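T cell receptor gamma chain (Monodelphis domestica, PDB 7L15) probably pairs with a T cell receptor mu chain to form the marsupial gamma mu receptor and take part in antigen recognition by T cells. Local coordinates at residues B[7-15]-B[206-214]; B[153-161]-B[183-191]. All coordinates share one frame; numbering follows the deposited sequence.

Interaction 1: residues B[7-15]-B[206-214]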
ATOM      1  N   GLU B   7      12.030   4.551  -8.683  1.00 65.62           N
ATOM      2  CA  GLU B   7      12.203   3.360  -7.862  1.00 67.94           C
ATOM      3  C   GLU B   7      12.872   3.748  -6.549  1.00 63.97           C
ATOM      4  O   GLU B   7      13.831   4.523  -6.543  1.00 67.58           O
ATOM      5  CB  GLU B   7      13.051   2.310  -8.605  1.00 74.85           C
ATOM      6  CG  GLU B   7      13.328   1.025  -7.818  1.00 82.96           C
ATOM      7  CD  GLU B   7      14.457   0.173  -8.416  1.00 86.84           C
ATOM      8  OE1 GLU B   7      15.644   0.516  -8.219  1.00 89.70           O
ATOM      9  OE2 GLU B   7      14.155  -0.845  -9.075  1.00 86.14           O
ATOM     10  N   GLN B   8      12.375   3.202  -5.434  1.00 50.39           N
ATOM     11  CA  GLN B   8      12.876   3.535  -4.104  1.00 52.70           C
ATOM     12  C   GLN B   8      13.104   2.253  -3.321  1.00 57.74           C
ATOM     13  O   GLN B   8      12.176   1.462  -3.144  1.00 57.82           O
ATOM     14  CB  GLN B   8      11.904   4.450  -3.349  1.00 48.52           C
ATOM     15  CG  GLN B   8      11.798   5.854  -3.926  1.00 41.08           C
ATOM     16  CD  GLN B   8      10.960   6.790  -3.047  1.00 40.73           C
ATOM     17  OE1 GLN B   8       9.807   7.104  -3.374  1.00 39.96           O
ATOM     18  NE2 GLN B   8      11.546   7.253  -1.942  1.00 40.50           N
ATOM     19  N   ARG B   9      14.331   2.057  -2.844  1.00 55.44           N
ATOM     20  CA  ARG B   9      14.711   0.861  -2.107  1.00 56.29           C
ATOM     21  C   ARG B   9      15.846   1.258  -1.180  1.00 68.14           C
ATOM     22  O   ARG B   9      16.631   2.150  -1.522  1.00 77.87           O
ATOM     23  CB  ARG B   9      15.158  -0.289  -3.036  1.00 54.57           C
ATOM     24  CG  ARG B   9      14.050  -0.895  -3.912  1.00 59.77           C
ATOM     25  CD  ARG B   9      14.523  -2.115  -4.694  1.00 69.44           C
ATOM     26  NE  ARG B   9      13.549  -2.530  -5.704  1.00 76.24           N
ATOM     27  CZ  ARG B   9      13.626  -3.657  -6.407  1.00 76.64           C
ATOM     28  NH1 ARG B   9      14.631  -4.500  -6.211  1.00 76.82           N
ATOM     29  NH2 ARG B   9      12.700  -3.942  -7.306  1.00 74.30           N
ATOM     30  N   PRO B  10      15.956   0.636   0.005  1.00 60.22           N
ATOM     31  CA  PRO B  10      15.047  -0.366   0.575  1.00 55.53           C
ATOM     32  C   PRO B  10      13.685   0.224   0.949  1.00 51.80           C
ATOM     33  O   PRO B  10      13.523   1.441   0.906  1.00 48.17           O
ATOM     34  CB  PRO B  10      15.802  -0.865   1.813  1.00 55.95           C
ATOM     35  CG  PRO B  10      16.801   0.205   2.119  1.00 66.09           C
ATOM     36  CD  PRO B  10      17.187   0.780   0.802  1.00 62.56           C
ATOM     37  N   ILE B  11      12.712  -0.631   1.275  1.00 45.47           N
ATOM     38  CA  ILE B  11      11.364  -0.140   1.539  1.00 44.67           C
ATOM     39  C   ILE B  11      11.273   0.571   2.881  1.00 45.74           C
ATOM     40  O   ILE B  11      10.334   1.334   3.111  1.00 44.11           O
ATOM     41  CB  ILE B  11      10.356  -1.296   1.457  1.00 44.79           C
ATOM     42  CG1 ILE B  11      10.635  -2.314   2.551  1.00 48.64           C
ATOM     43  CG2 ILE B  11      10.487  -1.987   0.130  1.00 42.63           C
ATOM     44  CD1 ILE B  11       9.603  -3.418   2.605  1.00 54.33           C
ATOM     45  N   SER B  12      12.229   0.354   3.780  1.00 51.89           N
ATOM     46  CA  SER B  12      12.225   1.058   5.051  1.00 43.67           C
ATOM     47  C   SER B  12      13.656   1.249   5.524  1.00 43.13           C
ATOM     48  O   SER B  12      14.579   0.552   5.089  1.00 42.29           O
ATOM     49  CB  SER B  12      11.402   0.312   6.107  1.00 44.87           C
ATOM     50  OG  SER B  12      11.992  -0.946   6.399  1.00 46.52           O
ATOM     51  N   ILE B  13      13.827   2.225   6.414  1.00 44.89           N
ATOM     52  CA  ILE B  13      15.086   2.501   7.098  1.00 47.50           C
ATOM     53  C   ILE B  13      14.751   2.741   8.565  1.00 50.32           C
ATOM     54  O   ILE B  13      13.952   3.632   8.883  1.00 44.93           O
ATOM     55  CB  ILE B  13      15.810   3.725   6.497  1.00 53.77           C
ATOM     56  CG1 ILE B  13      16.027   3.541   4.996  1.00 53.48           C
ATOM     57  CG2 ILE B  13      17.148   3.976   7.191  1.00 48.25           C
ATOM     58  CD1 ILE B  13      16.742   4.705   4.328  1.00 52.56           C
ATOM     59  N   THR B  14      15.332   1.939   9.455  1.00 51.67           N
ATOM     60  CA  THR B  14      15.103   2.063  10.886  1.00 50.79           C
ATOM     61  C   THR B  14      16.347   2.633  11.549  1.00 51.58           C
ATOM     62  O   THR B  14      17.470   2.220  11.249  1.00 50.02           O
ATOM     63  CB  THR B  14      14.746   0.713  11.527  1.00 53.77           C
ATOM     64  OG1 THR B  14      13.623   0.147  10.856  1.00 48.64           O
ATOM     65  CG2 THR B  14      14.373   0.899  12.991  1.00 52.62           C
ATOM     66  N   ARG B  15      16.143   3.595  12.444  1.00 47.29           N
ATOM     67  CA  ARG B  15      17.267   4.271  13.070  1.00 52.31           C
ATOM     68  C   ARG B  15      16.910   4.610  14.503  1.00 51.02           C
ATOM     69  O   ARG B  15      15.732   4.673  14.870  1.00 49.42           O
ATOM     70  CB  ARG B  15      17.637   5.558  12.316  1.00 55.76           C
ATOM     71  CG  ARG B  15      18.158   5.335  10.908  1.00 47.38           C
ATOM     72  CD  ARG B  15      19.604   4.813  10.933  1.00 52.50           C
ATOM     73  NE  ARG B  15      20.125   4.639   9.581  1.00 53.48           N
ATOM     74  CZ  ARG B  15      20.165   3.477   8.942  1.00 61.68           C
ATOM     75  NH1 ARG B  15      19.725   2.378   9.543  1.00 60.32           N
ATOM     76  NH2 ARG B  15      20.652   3.413   7.709  1.00 59.70           N
ATOM     77  N   GLN B 206      10.231  -8.276  -0.203  1.00 46.51           N
ATOM     78  CA  GLN B 206      11.275  -7.328   0.147  1.00 45.89           C
ATOM     79  C   GLN B 206      11.135  -6.934   1.611  1.00 51.43           C
ATOM     80  O   GLN B 206      10.025  -6.839   2.148  1.00 52.25           O
ATOM     81  CB  GLN B 206      11.221  -6.052  -0.714  1.00 44.07           C
ATOM     82  CG  GLN B 206      11.514  -6.268  -2.183  1.00 49.24           C
ATOM     83  CD  GLN B 206      11.129  -5.060  -3.016  1.00 55.65           C
ATOM     84  OE1 GLN B 206      11.419  -3.931  -2.644  1.00 64.20           O
ATOM     85  NE2 GLN B 206      10.454  -5.294  -4.133  1.00 59.37           N
ATOM     86  N   HIS B 207      12.273  -6.682   2.242  1.00 43.63           N
ATOM     87  CA  HIS B 207      12.288  -6.322   3.646  1.00 46.60           C
ATOM     88  C   HIS B 207      13.614  -5.654   3.941  1.00 51.58           C
ATOM     89  O   HIS B 207      14.627  -5.952   3.295  1.00 48.03           O
ATOM     90  CB  HIS B 207      12.098  -7.538   4.549  1.00 46.14           C
ATOM     91  CG  HIS B 207      11.877  -7.172   5.975  1.00 48.24           C
ATOM     92  ND1 HIS B 207      12.912  -6.993   6.864  1.00 43.57           N
ATOM     93  CD2 HIS B 207      10.741  -6.883   6.652  1.00 42.11           C
ATOM     94  CE1 HIS B 207      12.423  -6.650   8.042  1.00 47.26           C
ATOM     95  NE2 HIS B 207      11.105  -6.581   7.940  1.00 44.81           N
ATOM     96  N   GLU B 208      13.600  -4.755   4.933  1.00 44.62           N
ATOM     97  CA  GLU B 208      14.790  -3.960   5.210  1.00 47.60           C
ATOM     98  C   GLU B 208      15.961  -4.841   5.644  1.00 49.31           C
ATOM     99  O   GLU B 208      17.119  -4.510   5.370  1.00 55.00           O
ATOM    100  CB  GLU B 208      14.480  -2.891   6.267  1.00 43.53           C
ATOM    101  CG  GLU B 208      15.654  -1.972   6.592  1.00 40.61           C
ATOM    102  CD  GLU B 208      15.396  -1.047   7.791  1.00 51.39           C
ATOM    103  OE1 GLU B 208      14.219  -0.844   8.168  1.00 53.79           O
ATOM    104  OE2 GLU B 208      16.377  -0.517   8.359  1.00 56.41           O
ATOM    105  N   ASP B 209      15.692  -5.976   6.286  1.00 47.27           N
ATOM    106  CA  ASP B 209      16.803  -6.817   6.704  1.00 60.61           C
ATOM    107  C   ASP B 209      17.419  -7.587   5.546  1.00 59.68           C
ATOM    108  O   ASP B 209      18.478  -8.186   5.722  1.00 58.97           O
ATOM    109  CB  ASP B 209      16.371  -7.786   7.804  1.00 59.11           C
ATOM    110  CG  ASP B 209      17.550  -8.274   8.632  1.00 66.63           C
ATOM    111  OD1 ASP B 209      18.339  -7.425   9.092  1.00 69.47           O
ATOM    112  OD2 ASP B 209      17.692  -9.500   8.816  1.00 72.00           O
ATOM    113  N   LEU B 210      16.782  -7.575   4.381  1.00 57.10           N
ATOM    114  CA  LEU B 210      17.329  -8.129   3.155  1.00 60.11           C
ATOM    115  C   LEU B 210      18.072  -7.089   2.334  1.00 61.84           C
ATOM    116  O   LEU B 210      18.583  -7.418   1.259  1.00 69.83           O
ATOM    117  CB  LEU B 210      16.205  -8.724   2.303  1.00 54.16           C
ATOM    118  CG  LEU B 210      15.316  -9.791   2.938  1.00 52.00           C
ATOM    119  CD1 LEU B 210      14.383 -10.346   1.885  1.00 48.62           C
ATOM    120  CD2 LEU B 210      16.152 -10.897   3.539  1.00 57.73           C
ATOM    121  N   GLY B 211      18.134  -5.846   2.808  1.00 58.42           N
ATOM    122  CA  GLY B 211      18.630  -4.775   1.965  1.00 66.23           C
ATOM    123  C   GLY B 211      17.706  -4.566   0.780  1.00 68.94           C
ATOM    124  O   GLY B 211      16.490  -4.753   0.867  1.00 54.93           O
ATOM    125  N   MET B 212      18.297  -4.215  -0.362  1.00 69.37           N
ATOM    126  CA  MET B 212      17.494  -3.832  -1.516  1.00 66.02           C
ATOM    127  C   MET B 212      16.979  -5.023  -2.315  1.00 58.92           C
ATOM    128  O   MET B 212      15.886  -4.940  -2.882  1.00 63.63           O
ATOM    129  CB  MET B 212      18.289  -2.900  -2.426  1.00 62.65           C
ATOM    130  CG  MET B 212      18.507  -1.516  -1.853  1.00 70.18           C
ATOM    131  SD  MET B 212      19.604  -0.567  -2.929  1.00 84.87           S
ATOM    132  CE  MET B 212      18.901  -0.950  -4.539  1.00 85.60           C
ATOM    133  N   GLU B 213      17.725  -6.124  -2.371  1.00 58.06           N
ATOM    134  CA  GLU B 213      17.393  -7.214  -3.292  1.00 65.99           C
ATOM    135  C   GLU B 213      16.203  -8.023  -2.775  1.00 65.87           C
ATOM    136  O   GLU B 213      16.210  -8.463  -1.616  1.00 64.10           O
ATOM    137  CB  GLU B 213      18.597  -8.148  -3.491  1.00 65.23           C
ATOM    138  CG  GLU B 213      19.964  -7.488  -3.387  1.00 83.73           C
ATOM    139  CD  GLU B 213      21.101  -8.510  -3.261  1.00 92.68           C
ATOM    140  OE1 GLU B 213      21.594  -8.982  -4.309  1.00 92.92           O
ATOM    141  OE2 GLU B 213      21.488  -8.847  -2.113  1.00 86.33           O
ATOM    142  N   PRO B 214      15.171  -8.239  -3.591  1.00 57.84           N
ATOM    143  CA  PRO B 214      14.103  -9.172  -3.207  1.00 53.86           C
ATOM    144  C   PRO B 214      14.620 -10.585  -3.001  1.00 58.82           C
ATOM    145  O   PRO B 214      15.595 -11.010  -3.621  1.00 72.46           O
ATOM    146  CB  PRO B 214      13.138  -9.123  -4.397  1.00 45.57           C
ATOM    147  CG  PRO B 214      13.416  -7.810  -5.071  1.00 50.53           C
ATOM    148  CD  PRO B 214      14.867  -7.503  -4.831  1.00 55.54           C
TER
HETATM  149  O   HOH W   1      11.057  -3.656   6.152  1.00 43.36           O
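Three donors from residues 12-14 converge on the carboxylate of Glu-208, and this is the tight end of the contact between the V-set domain edge and the loop 206-214 of the constant domain. Glu-208 OE1 takes two of them: Ser-12 OG at 2.8 Å on its anti side and Thr-14 OG1 at 2.9 Å on its syn side. Glu-208 OE2 receives the backbone N-H of Thr-14, N to OE2 2.9 Å, with an N-H...O angle of 154° and the donor tilted from the carboxylate plane on its syn side. Glu-208 gets there with CG anti to its own N (chi1 -178°) and an extended chain that runs across Thr-14 nearly perpendicularly. A water links the backbone N of Glu-208, from which it accepts, to Ser-12 OG, to which it donates.

Toward Arg-9 directed bonds give way to van der Waals contact, and the side open to solvent begins at Met-212. Ile-11 CD1 rests 3.5 Å from Gln-206 O, while the amide of Gln-206, whose NE2 is bonded to Tyr-160 OH, lies over the rim of one face of the Arg-9 guanidinium with the two planes 39° apart. Glu-7 OE2 lies off the rim of the opposite face in a long salt bridge of 3.8 Å to Arg-9 NE, an attraction of charges without a directed N-H. Solvent-exposed Met-212 lays CG 3.8 Å from Pro-10 CD, and Pro-214 CD flanks Arg-9 NH1.

With both oxygens engaged, the buried carboxylate should be held against rotation; these neutral donors, with Arg-15 nearby, would be expected to favour its ionised form. The contact thus joins variable and constant domains through a bonded carboxylate at one end and a softer, partly exposed flank at the other.

Interaction 2: residues B[153-161]-B[183-191]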
ATOM      1  N   PHE B 153      11.093  -7.738  11.689  1.00 47.93           N
ATOM      2  CA  PHE B 153      11.124  -6.407  12.259  1.00 45.51           C
ATOM      3  C   PHE B 153      12.020  -5.573  11.352  1.00 47.49           C
ATOM      4  O   PHE B 153      13.125  -6.024  11.021  1.00 57.84           O
ATOM      5  CB  PHE B 153      11.659  -6.374  13.689  1.00 55.75           C
ATOM      6  CG  PHE B 153      11.607  -5.014  14.303  1.00 56.62           C
ATOM      7  CD1 PHE B 153      12.599  -4.086  14.050  1.00 53.05           C
ATOM      8  CD2 PHE B 153      10.542  -4.654  15.113  1.00 56.93           C
ATOM      9  CE1 PHE B 153      12.523  -2.823  14.600  1.00 50.96           C
ATOM     10  CE2 PHE B 153      10.467  -3.407  15.667  1.00 52.26           C
ATOM     11  CZ  PHE B 153      11.453  -2.487  15.413  1.00 45.43           C
ATOM     12  N   PRO B 154      11.598  -4.366  10.947  1.00 48.52           N
ATOM     13  CA  PRO B 154      10.369  -3.655  11.340  1.00 47.82           C
ATOM     14  C   PRO B 154       9.086  -4.197  10.689  1.00 44.04           C
ATOM     15  O   PRO B 154       9.167  -5.141   9.906  1.00 47.32           O
ATOM     16  CB  PRO B 154      10.644  -2.226  10.867  1.00 41.12           C
ATOM     17  CG  PRO B 154      11.455  -2.429   9.621  1.00 45.50           C
ATOM     18  CD  PRO B 154      12.329  -3.645   9.883  1.00 44.32           C
ATOM     19  N   ASN B 155       7.935  -3.594  11.021  1.00 49.34           N
ATOM     20  CA  ASN B 155       6.620  -4.001  10.513  1.00 45.80           C
ATOM     21  C   ASN B 155       6.327  -3.486   9.105  1.00 45.34           C
ATOM     22  O   ASN B 155       5.231  -2.997   8.838  1.00 49.47           O
ATOM     23  CB  ASN B 155       5.538  -3.539  11.489  1.00 37.59           C
ATOM     24  CG  ASN B 155       5.487  -2.022  11.644  1.00 50.05           C
ATOM     25  OD1 ASN B 155       6.464  -1.325  11.397  1.00 46.47           O
ATOM     26  ND2 ASN B 155       4.327  -1.504  12.069  1.00 47.28           N
ATOM     27  N   VAL B 156       7.297  -3.564   8.202  1.00 45.01           N
ATOM     28  CA  VAL B 156       7.147  -3.110   6.827  1.00 41.56           C
ATOM     29  C   VAL B 156       7.631  -4.237   5.929  1.00 48.49           C
ATOM     30  O   VAL B 156       8.732  -4.761   6.126  1.00 44.34           O
ATOM     31  CB  VAL B 156       7.950  -1.818   6.554  1.00 38.71           C
ATOM     32  CG1 VAL B 156       7.749  -1.367   5.128  1.00 38.86           C
ATOM     33  CG2 VAL B 156       7.559  -0.708   7.515  1.00 37.25           C
ATOM     34  N   VAL B 157       6.821  -4.606   4.939  1.00 45.60           N
ATOM     35  CA  VAL B 157       7.176  -5.699   4.047  1.00 39.96           C
ATOM     36  C   VAL B 157       6.343  -5.549   2.786  1.00 40.25           C
ATOM     37  O   VAL B 157       5.252  -4.971   2.810  1.00 46.49           O
ATOM     38  CB  VAL B 157       6.963  -7.072   4.737  1.00 45.71           C
ATOM     39  CG1 VAL B 157       5.473  -7.360   4.891  1.00 46.82           C
ATOM     40  CG2 VAL B 157       7.676  -8.211   3.978  1.00 45.41           C
ATOM     41  N   LYS B 158       6.877  -6.044   1.677  1.00 38.39           N
ATOM     42  CA  LYS B 158       6.234  -5.984   0.373  1.00 47.60           C
ATOM     43  C   LYS B 158       6.328  -7.371  -0.249  1.00 46.05           C
ATOM     44  O   LYS B 158       7.410  -7.964  -0.273  1.00 43.65           O
ATOM     45  CB  LYS B 158       6.913  -4.930  -0.509  1.00 56.91           C
ATOM     46  CG  LYS B 158       6.408  -4.848  -1.943  1.00 58.80           C
ATOM     47  CD  LYS B 158       7.067  -3.684  -2.698  1.00 59.59           C
ATOM     48  CE  LYS B 158       6.560  -3.554  -4.140  1.00 56.40           C
ATOM     49  NZ  LYS B 158       7.353  -2.541  -4.909  1.00 62.93           N
ATOM     50  N   THR B 159       5.195  -7.905  -0.699  1.00 39.17           N
ATOM     51  CA  THR B 159       5.127  -9.253  -1.244  1.00 40.90           C
ATOM     52  C   THR B 159       4.298  -9.224  -2.520  1.00 48.23           C
ATOM     53  O   THR B 159       3.367  -8.425  -2.645  1.00 47.94           O
ATOM     54  CB  THR B 159       4.502 -10.257  -0.261  1.00 43.79           C
ATOM     55  OG1 THR B 159       3.115  -9.954  -0.090  1.00 47.91           O
ATOM     56  CG2 THR B 159       5.180 -10.203   1.091  1.00 44.33           C
ATOM     57  N   TYR B 160       4.646 -10.092  -3.472  1.00 44.15           N
ATOM     58  CA  TYR B 160       3.895 -10.164  -4.716  1.00 39.89           C
ATOM     59  C   TYR B 160       4.102 -11.533  -5.362  1.00 46.31           C
ATOM     60  O   TYR B 160       5.114 -12.206  -5.148  1.00 49.31           O
ATOM     61  CB  TYR B 160       4.258  -9.016  -5.682  1.00 45.88           C
ATOM     62  CG  TYR B 160       5.737  -8.610  -5.753  1.00 48.37           C
ATOM     63  CD1 TYR B 160       6.336  -7.923  -4.708  1.00 53.29           C
ATOM     64  CD2 TYR B 160       6.511  -8.881  -6.880  1.00 50.46           C
ATOM     65  CE1 TYR B 160       7.673  -7.544  -4.752  1.00 58.56           C
ATOM     66  CE2 TYR B 160       7.867  -8.488  -6.946  1.00 45.53           C
ATOM     67  CZ  TYR B 160       8.435  -7.818  -5.869  1.00 55.39           C
ATOM     68  OH  TYR B 160       9.758  -7.418  -5.865  1.00 52.68           O
ATOM     69  N   TRP B 161       3.105 -11.937  -6.139  1.00 46.39           N
ATOM     70  CA  TRP B 161       3.097 -13.190  -6.871  1.00 43.95           C
ATOM     71  C   TRP B 161       3.114 -12.887  -8.361  1.00 47.12           C
ATOM     72  O   TRP B 161       2.367 -12.026  -8.826  1.00 57.07           O
ATOM     73  CB  TRP B 161       1.855 -14.015  -6.533  1.00 46.85           C
ATOM     74  CG  TRP B 161       1.644 -14.236  -5.063  1.00 43.65           C
ATOM     75  CD1 TRP B 161       1.303 -13.295  -4.126  1.00 43.62           C
ATOM     76  CD2 TRP B 161       1.744 -15.480  -4.364  1.00 41.79           C
ATOM     77  NE1 TRP B 161       1.198 -13.881  -2.883  1.00 40.82           N
ATOM     78  CE2 TRP B 161       1.459 -15.220  -3.003  1.00 38.74           C
ATOM     79  CE3 TRP B 161       2.050 -16.793  -4.755  1.00 45.18           C
ATOM     80  CZ2 TRP B 161       1.470 -16.222  -2.031  1.00 41.09           C
ATOM     81  CZ3 TRP B 161       2.065 -17.798  -3.775  1.00 47.09           C
ATOM     82  CH2 TRP B 161       1.781 -17.500  -2.430  1.00 43.17           C
ATOM     83  N   SER B 183       8.410  -8.349  16.802  1.00 50.00           N
ATOM     84  CA  SER B 183       8.060  -9.495  15.961  1.00 53.29           C
ATOM     85  C   SER B 183       6.722  -9.245  15.275  1.00 56.69           C
ATOM     86  O   SER B 183       5.678  -9.213  15.934  1.00 50.41           O
ATOM     87  CB  SER B 183       8.023 -10.772  16.796  1.00 48.20           C
ATOM     88  OG  SER B 183       7.681 -11.883  15.996  1.00 53.52           O
ATOM     89  N   TYR B 184       6.750  -9.085  13.952  1.00 53.62           N
ATOM     90  CA  TYR B 184       5.539  -8.938  13.160  1.00 42.90           C
ATOM     91  C   TYR B 184       5.452 -10.049  12.127  1.00 45.06           C
ATOM     92  O   TYR B 184       6.449 -10.684  11.783  1.00 41.62           O
ATOM     93  CB  TYR B 184       5.488  -7.573  12.459  1.00 37.65           C
ATOM     94  CG  TYR B 184       5.410  -6.393  13.408  1.00 41.05           C
ATOM     95  CD1 TYR B 184       6.556  -5.856  13.980  1.00 42.97           C
ATOM     96  CD2 TYR B 184       4.185  -5.808  13.716  1.00 42.34           C
ATOM     97  CE1 TYR B 184       6.481  -4.769  14.851  1.00 48.97           C
ATOM     98  CE2 TYR B 184       4.099  -4.732  14.572  1.00 46.21           C
ATOM     99  CZ  TYR B 184       5.244  -4.213  15.143  1.00 51.39           C
ATOM    100  OH  TYR B 184       5.137  -3.139  16.004  1.00 59.87           O
ATOM    101  N   SER B 185       4.243 -10.260  11.605  1.00 44.93           N
ATOM    102  CA  SER B 185       4.043 -11.269  10.577  1.00 43.93           C
ATOM    103  C   SER B 185       2.959 -10.814   9.606  1.00 42.78           C
ATOM    104  O   SER B 185       2.193  -9.892   9.884  1.00 40.49           O
ATOM    105  CB  SER B 185       3.684 -12.615  11.207  1.00 39.61           C
ATOM    106  OG  SER B 185       2.446 -12.515  11.861  1.00 51.24           O
ATOM    107  N   GLN B 186       2.895 -11.483   8.455  1.00 45.24           N
ATOM    108  CA  GLN B 186       1.862 -11.196   7.468  1.00 47.49           C
ATOM    109  C   GLN B 186       1.665 -12.416   6.593  1.00 43.80           C
ATOM    110  O   GLN B 186       2.640 -13.045   6.179  1.00 46.55           O
ATOM    111  CB  GLN B 186       2.216 -10.002   6.575  1.00 46.24           C
ATOM    112  CG  GLN B 186       1.120  -9.668   5.593  1.00 50.72           C
ATOM    113  CD  GLN B 186       1.503  -8.568   4.625  1.00 57.46           C
ATOM    114  OE1 GLN B 186       2.552  -8.627   3.992  1.00 63.48           O
ATOM    115  NE2 GLN B 186       0.643  -7.555   4.501  1.00 54.17           N
ATOM    116  N   VAL B 187       0.410 -12.747   6.305  1.00 42.55           N
ATOM    117  CA  VAL B 187       0.100 -13.839   5.391  1.00 45.73           C
ATOM    118  C   VAL B 187      -0.459 -13.244   4.103  1.00 39.42           C
ATOM    119  O   VAL B 187      -1.196 -12.263   4.136  1.00 39.52           O
ATOM    120  CB  VAL B 187      -0.875 -14.850   6.031  1.00 44.86           C
ATOM    121  CG1 VAL B 187      -2.220 -14.267   6.176  1.00 53.76           C
ATOM    122  CG2 VAL B 187      -0.959 -16.096   5.204  1.00 43.67           C
ATOM    123  N   SER B 188      -0.078 -13.810   2.965  1.00 38.25           N
ATOM    124  CA  SER B 188      -0.782 -13.522   1.722  1.00 36.72           C
ATOM    125  C   SER B 188      -1.126 -14.827   1.031  1.00 36.08           C
ATOM    126  O   SER B 188      -0.528 -15.873   1.297  1.00 42.33           O
ATOM    127  CB  SER B 188       0.032 -12.654   0.765  1.00 34.61           C
ATOM    128  OG  SER B 188       1.015 -13.433   0.128  1.00 43.56           O
ATOM    129  N   TRP B 189      -2.095 -14.767   0.127  1.00 34.94           N
ATOM    130  CA  TRP B 189      -2.515 -16.008  -0.504  1.00 42.01           C
ATOM    131  C   TRP B 189      -3.087 -15.743  -1.891  1.00 42.76           C
ATOM    132  O   TRP B 189      -3.605 -14.662  -2.177  1.00 49.16           O
ATOM    133  CB  TRP B 189      -3.518 -16.757   0.375  1.00 36.92           C
ATOM    134  CG  TRP B 189      -4.853 -16.090   0.651  1.00 41.17           C
ATOM    135  CD1 TRP B 189      -6.048 -16.375   0.043  1.00 45.37           C
ATOM    136  CD2 TRP B 189      -5.146 -15.108   1.658  1.00 44.70           C
ATOM    137  NE1 TRP B 189      -7.054 -15.615   0.588  1.00 43.96           N
ATOM    138  CE2 TRP B 189      -6.533 -14.837   1.587  1.00 42.93           C
ATOM    139  CE3 TRP B 189      -4.375 -14.430   2.609  1.00 45.08           C
ATOM    140  CZ2 TRP B 189      -7.166 -13.914   2.432  1.00 43.37           C
ATOM    141  CZ3 TRP B 189      -5.002 -13.510   3.446  1.00 38.76           C
ATOM    142  CH2 TRP B 189      -6.385 -13.263   3.351  1.00 46.53           C
ATOM    143  N   LEU B 190      -2.975 -16.746  -2.752  1.00 41.32           N
ATOM    144  CA  LEU B 190      -3.310 -16.605  -4.163  1.00 38.07           C
ATOM    145  C   LEU B 190      -4.188 -17.777  -4.578  1.00 40.76           C
ATOM    146  O   LEU B 190      -3.739 -18.930  -4.596  1.00 42.56           O
ATOM    147  CB  LEU B 190      -2.046 -16.534  -5.013  1.00 40.13           C
ATOM    148  CG  LEU B 190      -2.211 -16.563  -6.536  1.00 44.00           C
ATOM    149  CD1 LEU B 190      -2.702 -15.220  -7.044  1.00 36.41           C
ATOM    150  CD2 LEU B 190      -0.912 -16.967  -7.228  1.00 36.93           C
ATOM    151  N   THR B 191      -5.440 -17.476  -4.897  1.00 38.93           N
ATOM    152  CA  THR B 191      -6.400 -18.452  -5.385  1.00 43.42           C
ATOM    153  C   THR B 191      -6.452 -18.359  -6.905  1.00 43.98           C
ATOM    154  O   THR B 191      -6.687 -17.278  -7.447  1.00 47.31           O
ATOM    155  CB  THR B 191      -7.768 -18.174  -4.765  1.00 39.54           C
ATOM    156  OG1 THR B 191      -7.637 -18.195  -3.333  1.00 43.60           O
ATOM    157  CG2 THR B 191      -8.779 -19.201  -5.222  1.00 37.70           C
TER
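The Tyr-184 ring lies flat beneath Asn-155, whose CB sits 3.3 Å from the ring centroid and only 7° off the ring normal, a CH-pi contact centred on the face. The two side chains run side by side in the same direction, with amide and ring planes 41° apart, so the amide leans over the ring without stacking on it. Asn-155 CG stands between its backbone N and carbonyl carbon, a setting that carries the amide out over the phenol end. Phe-153 meets the same ring at its edge, CD2 to Tyr-184 CE1 being 4.1 Å.

At the far end Trp-161 uses two different surfaces. At its indole edge NE1 donates a hydrogen bond to Ser-188 OG, 3.0 Å away and nearly in the ring plane. One indole face is covered by Leu-190, whose CB stands 4.1 Å from the centroid of the six-membered ring; the two side chains pass antiparallel to one another. Between these ends Val-157 CG1 touches Gln-186 OE1 at 3.3 Å, while the NE2 of that amide is bonded to Gly-175 O.

The strand segments run nearly parallel at 13° with axes 8.5 Å apart, as expected of strands facing each other across the two sheets of an immunoglobulin constant-domain sandwich. On the outer side of strand 183-193, Trp-189 instead bonds through NE1 to Ser-188 of the T cell receptor mu chain. Apolar contacts on the Tyr-184 and Trp-161 faces thus make up the two ends of the contact, and the single indole N-H bond satisfies a buried polar group while helping to fix the turn of the Trp-161 ring.

How the interactions relate
From the N terminus, residues 7-15 come first, at the start of the V-set domain, and meet 206-214 only after the chain has passed through that domain and most of the constant domain; interaction 1 thus closes the long loop. Interaction 2 closes a short one, with 153-161 and 183-191 separated by 21 residues, and falls wholly within the longer span. The first contact ties the two domains together, the second the two sheets of the constant domain. Their centres are 14 Å apart, yet they touch: Gln-206 N lies 2.8 Å from Lys-158 O, a probable hydrogen bond linking neighbouring strands 158-163 and 201-206, and His-207 packs against Phe-153 and Val-156.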